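Local coordinates for protein carbohydrate kinase, FGGY (Rhodospirillum rubrum, PDB 3IFR) that probably phosphorylates D-xylulose as a kinase of the FGGY family, whose two domains share the actin-like ATPase fold, at residues R7-G15 against A442-L453; H246-R257 against D287-N298. All coordinates share one frame; numbering follows the deposited sequence.

Contact 1: R7-G15 against A442-L453; sequences RQVIGLDIG and AWVAAIGGGDDL
Arg-7 reaches across with its guanidinium end-on to Ala-446: NH1 lies 2.8 Å and NH2 2.9 Å from Ala-446 O, which lies in the guanidinium plane, between the two nitrogens, and accepts from both. The bond from NH1 falls on a lone pair, while NH2 comes in tilted from the carbonyl plane. One face of the guanidinium rests on the Gly-449–Gly-450 peptide; glycine suits both positions, since a CB on either would run into the guanidinium nitrogens. A weak, long salt bridge from NH2 to Asp-452 OD1 (3.4 Å) supplies a carboxylate at the edge. The arginine is extended through chi1 and chi2, then bent at chi3 (85°), which brings the group to these carbonyl and peptide partners.

Further along the strand, Val-9 fits tightly between small side chains, with CG1 3.5 Å from Ala-442 CB and CG2 3.5 Å from Ala-445 CB. Gly-11 CA comes within 4.1 Å of Ala-442 CA, where a CB would collide with Ala-442 N. The axes of strand 8-14 and helix 442-448 thus approach to 6.7 Å, roughly antiparallel at 149°. Ile-10 and Leu-12 pack against helix 52-70, while strands 18-25 and 77-84 flank strand 8-14.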
loop_
_atom_site.group_PDB
_atom_site.type_symbol
_atom_site.label_atom_id
_atom_site.label_comp_id
_atom_site.label_asym_id
_atom_site.label_seq_id
_atom_site.Cartn_x
_atom_site.Cartn_y
_atom_site.Cartn_z
ATOM N N ARG A 7 -2.672 -28.128 8.383
ATOM C CA ARG A 7 -2.491 -27.042 9.370
ATOM C C ARG A 7 -3.058 -25.686 8.872
ATOM O O ARG A 7 -2.735 -25.218 7.774
ATOM C CB ARG A 7 -1.024 -26.937 9.861
ATOM C CG ARG A 7 -0.702 -25.687 10.693
ATOM C CD ARG A 7 0.644 -25.744 11.514
ATOM N NE ARG A 7 1.849 -25.353 10.740
ATOM C CZ ARG A 7 2.267 -24.090 10.525
ATOM N NH1 ARG A 7 1.601 -23.032 11.013
ATOM N NH2 ARG A 7 3.370 -23.875 9.814
ATOM N N GLN A 8 -3.894 -25.069 9.698
ATOM C CA GLN A 8 -4.806 -24.030 9.266
ATOM C C GLN A 8 -4.556 -22.653 9.881
ATOM O O GLN A 8 -4.122 -22.528 11.023
ATOM C CB GLN A 8 -6.225 -24.474 9.602
ATOM C CG GLN A 8 -6.889 -25.319 8.542
ATOM C CD GLN A 8 -8.368 -25.345 8.718
ATOM O OE1 GLN A 8 -8.896 -24.786 9.685
ATOM N NE2 GLN A 8 -9.055 -25.980 7.803
ATOM N N VAL A 9 -4.895 -21.617 9.126
ATOM C CA VAL A 9 -4.449 -20.278 9.463
ATOM C C VAL A 9 -5.418 -19.245 8.871
ATOM O O VAL A 9 -6.010 -19.491 7.833
ATOM C CB VAL A 9 -2.949 -20.136 9.003
ATOM C CG1 VAL A 9 -2.775 -19.222 7.808
ATOM C CG2 VAL A 9 -2.068 -19.762 10.149
ATOM N N ILE A 10 -5.613 -18.107 9.535
ATOM C CA ILE A 10 -6.550 -17.088 9.027
ATOM C C ILE A 10 -5.913 -15.726 8.812
ATOM O O ILE A 10 -5.188 -15.241 9.672
ATOM C CB ILE A 10 -7.725 -16.875 9.994
ATOM C CG1 ILE A 10 -8.677 -18.072 10.008
ATOM C CG2 ILE A 10 -8.508 -15.573 9.693
ATOM C CD1 ILE A 10 -9.695 -17.934 11.090
ATOM N N GLY A 11 -6.216 -15.100 7.680
ATOM C CA GLY A 11 -5.925 -13.684 7.513
ATOM C C GLY A 11 -7.201 -12.855 7.410
ATOM O O GLY A 11 -8.176 -13.237 6.737
ATOM N N LEU A 12 -7.189 -11.699 8.072
ATOM C CA LEU A 12 -8.298 -10.783 8.078
ATOM C C LEU A 12 -7.783 -9.420 7.567
ATOM O O LEU A 12 -6.752 -8.925 8.017
ATOM C CB LEU A 12 -8.812 -10.654 9.515
ATOM C CG LEU A 12 -9.864 -9.561 9.813
ATOM C CD1 LEU A 12 -11.173 -9.837 9.046
ATOM C CD2 LEU A 12 -10.153 -9.442 11.290
ATOM N N ASP A 13 -8.506 -8.802 6.643
ATOM C CA ASP A 13 -8.073 -7.533 6.055
ATOM C C ASP A 13 -9.143 -6.443 6.277
ATOM O O ASP A 13 -10.248 -6.492 5.714
ATOM C CB ASP A 13 -7.745 -7.737 4.568
ATOM C CG ASP A 13 -7.559 -6.423 3.812
ATOM O OD1 ASP A 13 -7.273 -5.392 4.443
ATOM O OD2 ASP A 13 -7.725 -6.435 2.566
ATOM N N ILE A 14 -8.805 -5.489 7.138
ATOM C CA ILE A 14 -9.644 -4.349 7.425
ATOM C C ILE A 14 -9.359 -3.324 6.336
ATOM O O ILE A 14 -8.529 -2.410 6.508
ATOM C CB ILE A 14 -9.357 -3.736 8.809
ATOM C CG1 ILE A 14 -10.074 -4.506 9.907
ATOM C CG2 ILE A 14 -10.009 -2.401 8.908
ATOM C CD1 ILE A 14 -9.683 -5.900 10.069
ATOM N N GLY A 15 -10.044 -3.490 5.207
ATOM C CA GLY A 15 -9.767 -2.709 4.017
ATOM C C GLY A 15 -10.577 -1.448 3.980
ATOM O O GLY A 15 -11.450 -1.234 4.816
ATOM N N ALA A 442 -2.422 -14.189 6.420
ATOM C CA ALA A 442 -2.424 -15.609 6.769
ATOM C C ALA A 442 -0.975 -16.098 6.851
ATOM O O ALA A 442 -0.628 -16.871 7.738
ATOM C CB ALA A 442 -3.171 -16.416 5.761
ATOM N N TRP A 443 -0.132 -15.631 5.927
ATOM C CA TRP A 443 1.229 -16.137 5.866
ATOM C C TRP A 443 2.029 -15.834 7.120
ATOM O O TRP A 443 2.901 -16.607 7.517
ATOM C CB TRP A 443 1.974 -15.662 4.607
ATOM C CG TRP A 443 2.931 -16.696 4.183
ATOM C CD1 TRP A 443 4.316 -16.638 4.212
ATOM C CD2 TRP A 443 2.598 -18.012 3.743
ATOM N NE1 TRP A 443 4.853 -17.842 3.785
ATOM C CE2 TRP A 443 3.819 -18.697 3.489
ATOM C CE3 TRP A 443 1.391 -18.679 3.522
ATOM C CZ2 TRP A 443 3.844 -20.001 3.021
ATOM C CZ3 TRP A 443 1.422 -19.977 3.060
ATOM C CH2 TRP A 443 2.645 -20.623 2.804
ATOM N N VAL A 444 1.754 -14.710 7.749
ATOM C CA VAL A 444 2.482 -14.381 8.946
ATOM C C VAL A 444 2.196 -15.395 10.031
ATOM O O VAL A 444 3.080 -15.777 10.816
ATOM C CB VAL A 444 2.141 -12.995 9.448
ATOM C CG1 VAL A 444 2.684 -12.807 10.813
ATOM C CG2 VAL A 444 2.660 -11.942 8.486
ATOM N N ALA A 445 0.956 -15.830 10.090
ATOM C CA ALA A 445 0.558 -16.742 11.133
ATOM C C ALA A 445 0.993 -18.136 10.723
ATOM O O ALA A 445 1.205 -19.001 11.569
ATOM C CB ALA A 445 -0.941 -16.685 11.354
ATOM N N ALA A 446 1.112 -18.350 9.418
ATOM C CA ALA A 446 1.521 -19.659 8.905
ATOM C C ALA A 446 2.960 -19.956 9.372
ATOM O O ALA A 446 3.258 -21.028 9.883
ATOM C CB ALA A 446 1.446 -19.669 7.410
ATOM N N ILE A 447 3.834 -18.976 9.197
ATOM C CA ILE A 447 5.212 -19.133 9.536
ATOM C C ILE A 447 5.395 -19.133 11.046
ATOM O O ILE A 447 6.377 -19.624 11.543
ATOM C CB ILE A 447 6.024 -18.051 8.841
ATOM C CG1 ILE A 447 6.246 -18.508 7.401
ATOM C CG2 ILE A 447 7.357 -17.814 9.537
ATOM C CD1 ILE A 447 6.433 -17.372 6.480
ATOM N N GLY A 448 4.427 -18.606 11.789
ATOM C CA GLY A 448 4.550 -18.626 13.231
ATOM C C GLY A 448 4.125 -19.950 13.855
ATOM O O GLY A 448 4.542 -20.278 14.963
ATOM N N GLY A 449 3.278 -20.708 13.172
ATOM C CA GLY A 449 2.829 -21.990 13.705
ATOM C C GLY A 449 3.619 -23.222 13.240
ATOM O O GLY A 449 3.141 -24.355 13.326
ATOM N N GLY A 450 4.822 -23.016 12.725
ATOM C CA GLY A 450 5.721 -24.122 12.460
ATOM C C GLY A 450 6.848 -23.584 11.631
ATOM O O GLY A 450 6.849 -22.385 11.270
ATOM N N ASP A 451 7.801 -24.459 11.312
ATOM C CA ASP A 451 8.958 -24.102 10.477
ATOM C C ASP A 451 9.065 -25.019 9.262
ATOM O O ASP A 451 10.112 -25.113 8.620
ATOM C CB ASP A 451 10.226 -24.151 11.306
ATOM C CG ASP A 451 9.988 -24.784 12.656
ATOM O OD1 ASP A 451 9.485 -25.929 12.704
ATOM O OD2 ASP A 451 10.258 -24.113 13.674
ATOM N N ASP A 452 7.972 -25.696 8.946
ATOM C CA ASP A 452 7.900 -26.447 7.703
ATOM C C ASP A 452 7.822 -25.492 6.496
ATOM O O ASP A 452 7.812 -25.946 5.370
ATOM C CB ASP A 452 6.700 -27.408 7.721
ATOM C CG ASP A 452 5.497 -26.824 8.439
ATOM O OD1 ASP A 452 5.680 -26.306 9.540
ATOM O OD2 ASP A 452 4.363 -26.858 7.915
ATOM N N LEU A 453 7.769 -24.194 6.734
ATOM C CA LEU A 453 7.602 -23.253 5.661
ATOM C C LEU A 453 8.457 -22.047 5.736
ATOM O O LEU A 453 8.708 -21.555 6.770
ATOM C CB LEU A 453 6.162 -22.803 5.585
ATOM C CG LEU A 453 5.192 -23.926 5.339
ATOM C CD1 LEU A 453 3.950 -23.636 6.027
ATOM C CD2 LEU A 453 4.997 -24.071 3.874
#

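Contact 2: H246-R257 against D287-N298; sequences HIASALAAGITR and DYHLVPGLYAPN
Helix 246-252 and the irregular loop 287-298 run past each other with their nearest alpha carbons, those of Ile-247 and His-289, 6.5 Å apart, and the contact is made mainly by side chains.

Ile-247 is the central apolar residue, and its branching lets it touch two parts of the loop. CG2, anti to the backbone N, reaches Leu-290 CG at 4.0 Å, whereas the CD1 arm goes to Ala-296 CB, also at 4.0 Å, and to the CB of Asp-287. Leu-290 in turn lays CD1 over the helix backbone, 3.6 Å from Ala-248 CA, a close approach that the small alanine allows, and against Leu-251 CD2 at 3.9 Å. The other branch of Leu-251, CD1, meets Val-291 CG2 at about a right angle. The His-289 side chain lies beside Ile-247 and Ile-255. Farther on, Leu-294 CD1 rests on Thr-256 O.

At the polar end, His-246 NE2 lies 3.5 Å from Asp-287 OD1, which sits at the imidazole's edge, near its plane, with ring and carboxylate planes 80° apart. The same NE2 is 3.5 Å from Asn-298 OD1. Asn-298 fixes the carboxylate: its ND2 donates to Asp-287 OD1 on the anti side and, much straighter (169°), to Ala-296 O at 3.1 Å, and both bonds stay within 287-298. A phosphate ion, probably from the crystallisation liquor, is bound by the Asn-298 side chain and may mark a pocket.

A Schellman motif at Gly-254, whose positive phi suits glycine, follows the helix, and a type II turn from Val-291 to Leu-294, with Gly-293 inside, folds the loop back. The helix follows strand 238-244 of one six-stranded sheet and meets a loop between strands 269-273 and 298-301 of the other, as in the two-domain actin-like ATPases.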
loop_
_atom_site.group_PDB
_atom_site.type_symbol
_atom_site.label_atom_id
_atom_site.label_comp_id
_atom_site.label_asym_id
_atom_site.label_seq_id
_atom_site.Cartn_x
_atom_site.Cartn_y
_atom_site.Cartn_z
ATOM N N HIS A 246 -0.333 -2.911 2.494
ATOM C CA HIS A 246 0.418 -2.962 1.275
ATOM C C HIS A 246 1.663 -3.849 1.349
ATOM O O HIS A 246 1.994 -4.467 0.402
ATOM C CB HIS A 246 0.678 -1.558 0.690
ATOM C CG HIS A 246 1.581 -0.712 1.515
ATOM N ND1 HIS A 246 1.254 -0.304 2.777
ATOM C CD2 HIS A 246 2.794 -0.191 1.261
ATOM C CE1 HIS A 246 2.226 0.422 3.267
ATOM N NE2 HIS A 246 3.171 0.510 2.366
ATOM N N ILE A 247 2.300 -3.920 2.496
ATOM C CA ILE A 247 3.405 -4.816 2.746
ATOM C C ILE A 247 2.972 -6.303 2.734
ATOM O O ILE A 247 3.677 -7.143 2.184
ATOM C CB ILE A 247 4.144 -4.493 4.087
ATOM C CG1 ILE A 247 4.314 -2.978 4.251
ATOM C CG2 ILE A 247 5.519 -5.202 4.101
ATOM C CD1 ILE A 247 5.102 -2.375 3.098
ATOM N N ALA A 248 1.821 -6.619 3.325
ATOM C CA ALA A 248 1.334 -7.991 3.303
ATOM C C ALA A 248 1.016 -8.354 1.862
ATOM O O ALA A 248 1.259 -9.489 1.436
ATOM C CB ALA A 248 0.120 -8.172 4.188
ATOM N N SER A 249 0.517 -7.385 1.100
ATOM C CA SER A 249 0.328 -7.611 -0.330
ATOM C C SER A 249 1.660 -7.887 -1.014
ATOM O O SER A 249 1.748 -8.772 -1.859
ATOM C CB SER A 249 -0.375 -6.445 -1.015
ATOM O OG SER A 249 -1.737 -6.749 -1.187
ATOM N N ALA A 250 2.709 -7.147 -0.658
ATOM C CA ALA A 250 4.007 -7.413 -1.291
ATOM C C ALA A 250 4.450 -8.857 -0.981
ATOM O O ALA A 250 4.755 -9.627 -1.870
ATOM C CB ALA A 250 5.048 -6.413 -0.863
ATOM N N LEU A 251 4.459 -9.220 0.283
ATOM C CA LEU A 251 4.726 -10.602 0.704
ATOM C C LEU A 251 3.958 -11.645 -0.107
ATOM O O LEU A 251 4.519 -12.580 -0.611
ATOM C CB LEU A 251 4.330 -10.752 2.170
ATOM C CG LEU A 251 4.656 -12.131 2.722
ATOM C CD1 LEU A 251 6.144 -12.413 2.518
ATOM C CD2 LEU A 251 4.230 -12.237 4.199
ATOM N N ALA A 252 2.657 -11.482 -0.227
ATOM C CA ALA A 252 1.831 -12.437 -0.984
ATOM C C ALA A 252 2.251 -12.495 -2.418
ATOM O O ALA A 252 2.120 -13.537 -3.070
ATOM C CB ALA A 252 0.320 -12.070 -0.880
ATOM N N ALA A 253 2.735 -11.388 -2.948
ATOM C CA ALA A 253 3.222 -11.424 -4.320
ATOM C C ALA A 253 4.617 -12.062 -4.403
ATOM O O ALA A 253 5.191 -12.175 -5.474
ATOM C CB ALA A 253 3.184 -10.033 -4.976
ATOM N N GLY A 254 5.145 -12.492 -3.269
ATOM C CA GLY A 254 6.461 -13.102 -3.236
ATOM C C GLY A 254 7.625 -12.141 -3.166
ATOM O O GLY A 254 8.703 -12.453 -3.641
ATOM N N ILE A 255 7.429 -10.951 -2.618
ATOM C CA ILE A 255 8.564 -10.081 -2.368
ATOM C C ILE A 255 9.097 -10.394 -0.963
ATOM O O ILE A 255 8.579 -9.881 0.078
ATOM C CB ILE A 255 8.200 -8.580 -2.550
ATOM C CG1 ILE A 255 8.301 -8.191 -4.035
ATOM C CG2 ILE A 255 9.155 -7.694 -1.790
ATOM C CD1 ILE A 255 7.140 -8.613 -4.860
ATOM N N THR A 256 10.117 -11.247 -0.933
ATOM C CA THR A 256 10.681 -11.781 0.302
ATOM C C THR A 256 12.196 -11.662 0.437
ATOM O O THR A 256 12.734 -11.847 1.525
ATOM C CB THR A 256 10.326 -13.295 0.509
ATOM O OG1 THR A 256 11.079 -14.081 -0.399
ATOM C CG2 THR A 256 8.872 -13.561 0.260
ATOM N N ARG A 257 12.906 -11.408 -0.655
ATOM C CA ARG A 257 14.374 -11.326 -0.584
ATOM C C ARG A 257 14.864 -9.939 -0.962
ATOM O O ARG A 257 14.311 -9.298 -1.865
ATOM C CB ARG A 257 15.012 -12.328 -1.537
ATOM C CG ARG A 257 14.309 -13.698 -1.684
ATOM C CD ARG A 257 14.878 -14.468 -2.928
ATOM N NE ARG A 257 14.403 -15.848 -3.106
ATOM C CZ ARG A 257 14.528 -16.543 -4.249
ATOM N NH1 ARG A 257 15.105 -15.977 -5.319
ATOM N NH2 ARG A 257 14.079 -17.805 -4.328
ATOM N N ASP A 287 9.066 1.517 5.282
ATOM C CA ASP A 287 8.294 0.651 6.182
ATOM C C ASP A 287 9.226 -0.468 6.595
ATOM O O ASP A 287 10.223 -0.711 5.920
ATOM C CB ASP A 287 7.102 0.014 5.468
ATOM C CG ASP A 287 5.876 0.917 5.408
ATOM O OD1 ASP A 287 5.722 1.731 4.461
ATOM O OD2 ASP A 287 5.005 0.754 6.279
ATOM N N TYR A 288 8.893 -1.173 7.676
ATOM C CA TYR A 288 9.552 -2.434 7.952
ATOM C C TYR A 288 8.902 -3.489 7.083
ATOM O O TYR A 288 7.697 -3.446 6.864
ATOM C CB TYR A 288 9.389 -2.827 9.403
ATOM C CG TYR A 288 10.123 -1.906 10.353
ATOM C CD1 TYR A 288 11.455 -2.114 10.655
ATOM C CD2 TYR A 288 9.469 -0.831 10.955
ATOM C CE1 TYR A 288 12.126 -1.275 11.526
ATOM C CE2 TYR A 288 10.129 0.008 11.828
ATOM C CZ TYR A 288 11.456 -0.214 12.103
ATOM O OH TYR A 288 12.103 0.624 12.957
ATOM N N HIS A 289 9.674 -4.450 6.573
ATOM C CA HIS A 289 9.028 -5.584 5.930
ATOM C C HIS A 289 8.361 -6.453 6.992
ATOM O O HIS A 289 8.638 -6.308 8.176
ATOM C CB HIS A 289 10.043 -6.422 5.192
ATOM C CG HIS A 289 9.443 -7.257 4.112
ATOM N ND1 HIS A 289 10.027 -7.397 2.869
ATOM C CD2 HIS A 289 8.307 -7.982 4.073
ATOM C CE1 HIS A 289 9.275 -8.180 2.118
ATOM N NE2 HIS A 289 8.221 -8.530 2.825
ATOM N N LEU A 290 7.484 -7.366 6.584
ATOM C CA LEU A 290 6.978 -8.353 7.537
ATOM C C LEU A 290 8.106 -9.341 7.792
ATOM O O LEU A 290 8.300 -9.798 8.921
ATOM C CB LEU A 290 5.727 -9.073 7.039
ATOM C CG LEU A 290 4.574 -8.197 6.532
ATOM C CD1 LEU A 290 3.332 -8.993 6.166
ATOM C CD2 LEU A 290 4.252 -7.159 7.588
ATOM N N VAL A 291 8.877 -9.645 6.755
ATOM C CA VAL A 291 10.033 -10.527 6.925
ATOM C C VAL A 291 11.090 -9.938 7.886
ATOM O O VAL A 291 11.643 -8.863 7.667
ATOM C CB VAL A 291 10.652 -10.924 5.570
ATOM C CG1 VAL A 291 11.827 -11.841 5.783
ATOM C CG2 VAL A 291 9.634 -11.618 4.701
ATOM N N PRO A 292 11.353 -10.647 8.977
ATOM C CA PRO A 292 12.197 -10.132 10.049
ATOM C C PRO A 292 13.528 -9.743 9.511
ATOM O O PRO A 292 14.135 -10.542 8.848
ATOM C CB PRO A 292 12.342 -11.336 10.960
ATOM C CG PRO A 292 11.048 -12.095 10.757
ATOM C CD PRO A 292 10.772 -11.956 9.305
ATOM N N GLY A 293 13.983 -8.534 9.760
ATOM C CA GLY A 293 15.315 -8.185 9.334
ATOM C C GLY A 293 15.300 -7.319 8.106
ATOM O O GLY A 293 16.256 -6.607 7.824
ATOM N N LEU A 294 14.215 -7.362 7.361
ATOM C CA LEU A 294 14.149 -6.576 6.141
ATOM C C LEU A 294 13.343 -5.295 6.299
ATOM O O LEU A 294 12.477 -5.183 7.195
ATOM C CB LEU A 294 13.670 -7.436 4.961
ATOM C CG LEU A 294 14.506 -8.723 4.691
ATOM C CD1 LEU A 294 14.069 -9.404 3.438
ATOM C CD2 LEU A 294 16.026 -8.468 4.641
ATOM N N TYR A 295 13.681 -4.318 5.451
ATOM C CA TYR A 295 12.919 -3.094 5.257
ATOM C C TYR A 295 12.151 -3.169 3.937
ATOM O O TYR A 295 12.411 -4.044 3.097
ATOM C CB TYR A 295 13.871 -1.904 5.292
ATOM C CG TYR A 295 14.556 -1.740 6.630
ATOM C CD1 TYR A 295 15.765 -2.334 6.895
ATOM C CD2 TYR A 295 13.979 -0.983 7.643
ATOM C CE1 TYR A 295 16.395 -2.181 8.142
ATOM C CE2 TYR A 295 14.605 -0.823 8.881
ATOM C CZ TYR A 295 15.805 -1.429 9.116
ATOM O OH TYR A 295 16.413 -1.278 10.342
ATOM N N ALA A 296 11.191 -2.274 3.747
ATOM C CA ALA A 296 10.362 -2.264 2.538
ATOM C C ALA A 296 10.142 -0.844 1.998
ATOM O O ALA A 296 9.042 -0.306 2.052
ATOM C CB ALA A 296 9.008 -2.968 2.783
ATOM N N PRO A 297 11.201 -0.230 1.453
ATOM C CA PRO A 297 10.996 1.095 0.863
ATOM C C PRO A 297 9.909 0.961 -0.177
ATOM O O PRO A 297 9.903 -0.030 -0.885
ATOM C CB PRO A 297 12.337 1.383 0.163
ATOM C CG PRO A 297 13.330 0.527 0.858
ATOM C CD PRO A 297 12.586 -0.716 1.313
ATOM N N ASN A 298 9.009 1.919 -0.274
ATOM C CA ASN A 298 7.924 1.852 -1.242
ATOM C C ASN A 298 7.582 3.232 -1.777
ATOM O O ASN A 298 7.963 4.259 -1.219
ATOM C CB ASN A 298 6.642 1.201 -0.665
ATOM C CG ASN A 298 6.106 1.947 0.539
ATOM O OD1 ASN A 298 5.116 2.705 0.453
ATOM N ND2 ASN A 298 6.780 1.770 1.668
#

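Contact 1 and contact 2 lie with centres about 15 Å apart and meet through helix 437-448. One side of that helix receives strand 8-14. Another turns to contact 2, where Val-444 CG2 packs 3.8 Å from Leu-290 CD1 and Trp-443 CB lies 4.1 Å from Leu-251 CD2. Both contacts join a segment of the N-terminal FGGY region to one of the C-terminal region, and apolar side chains link the two. Contact 2 is the more central, its centre about 11 Å from that of the chain. It is also the one beside the phosphate ion, whose nearest atom is about 3 Å from the nearest atom of the Asn-298 side chain.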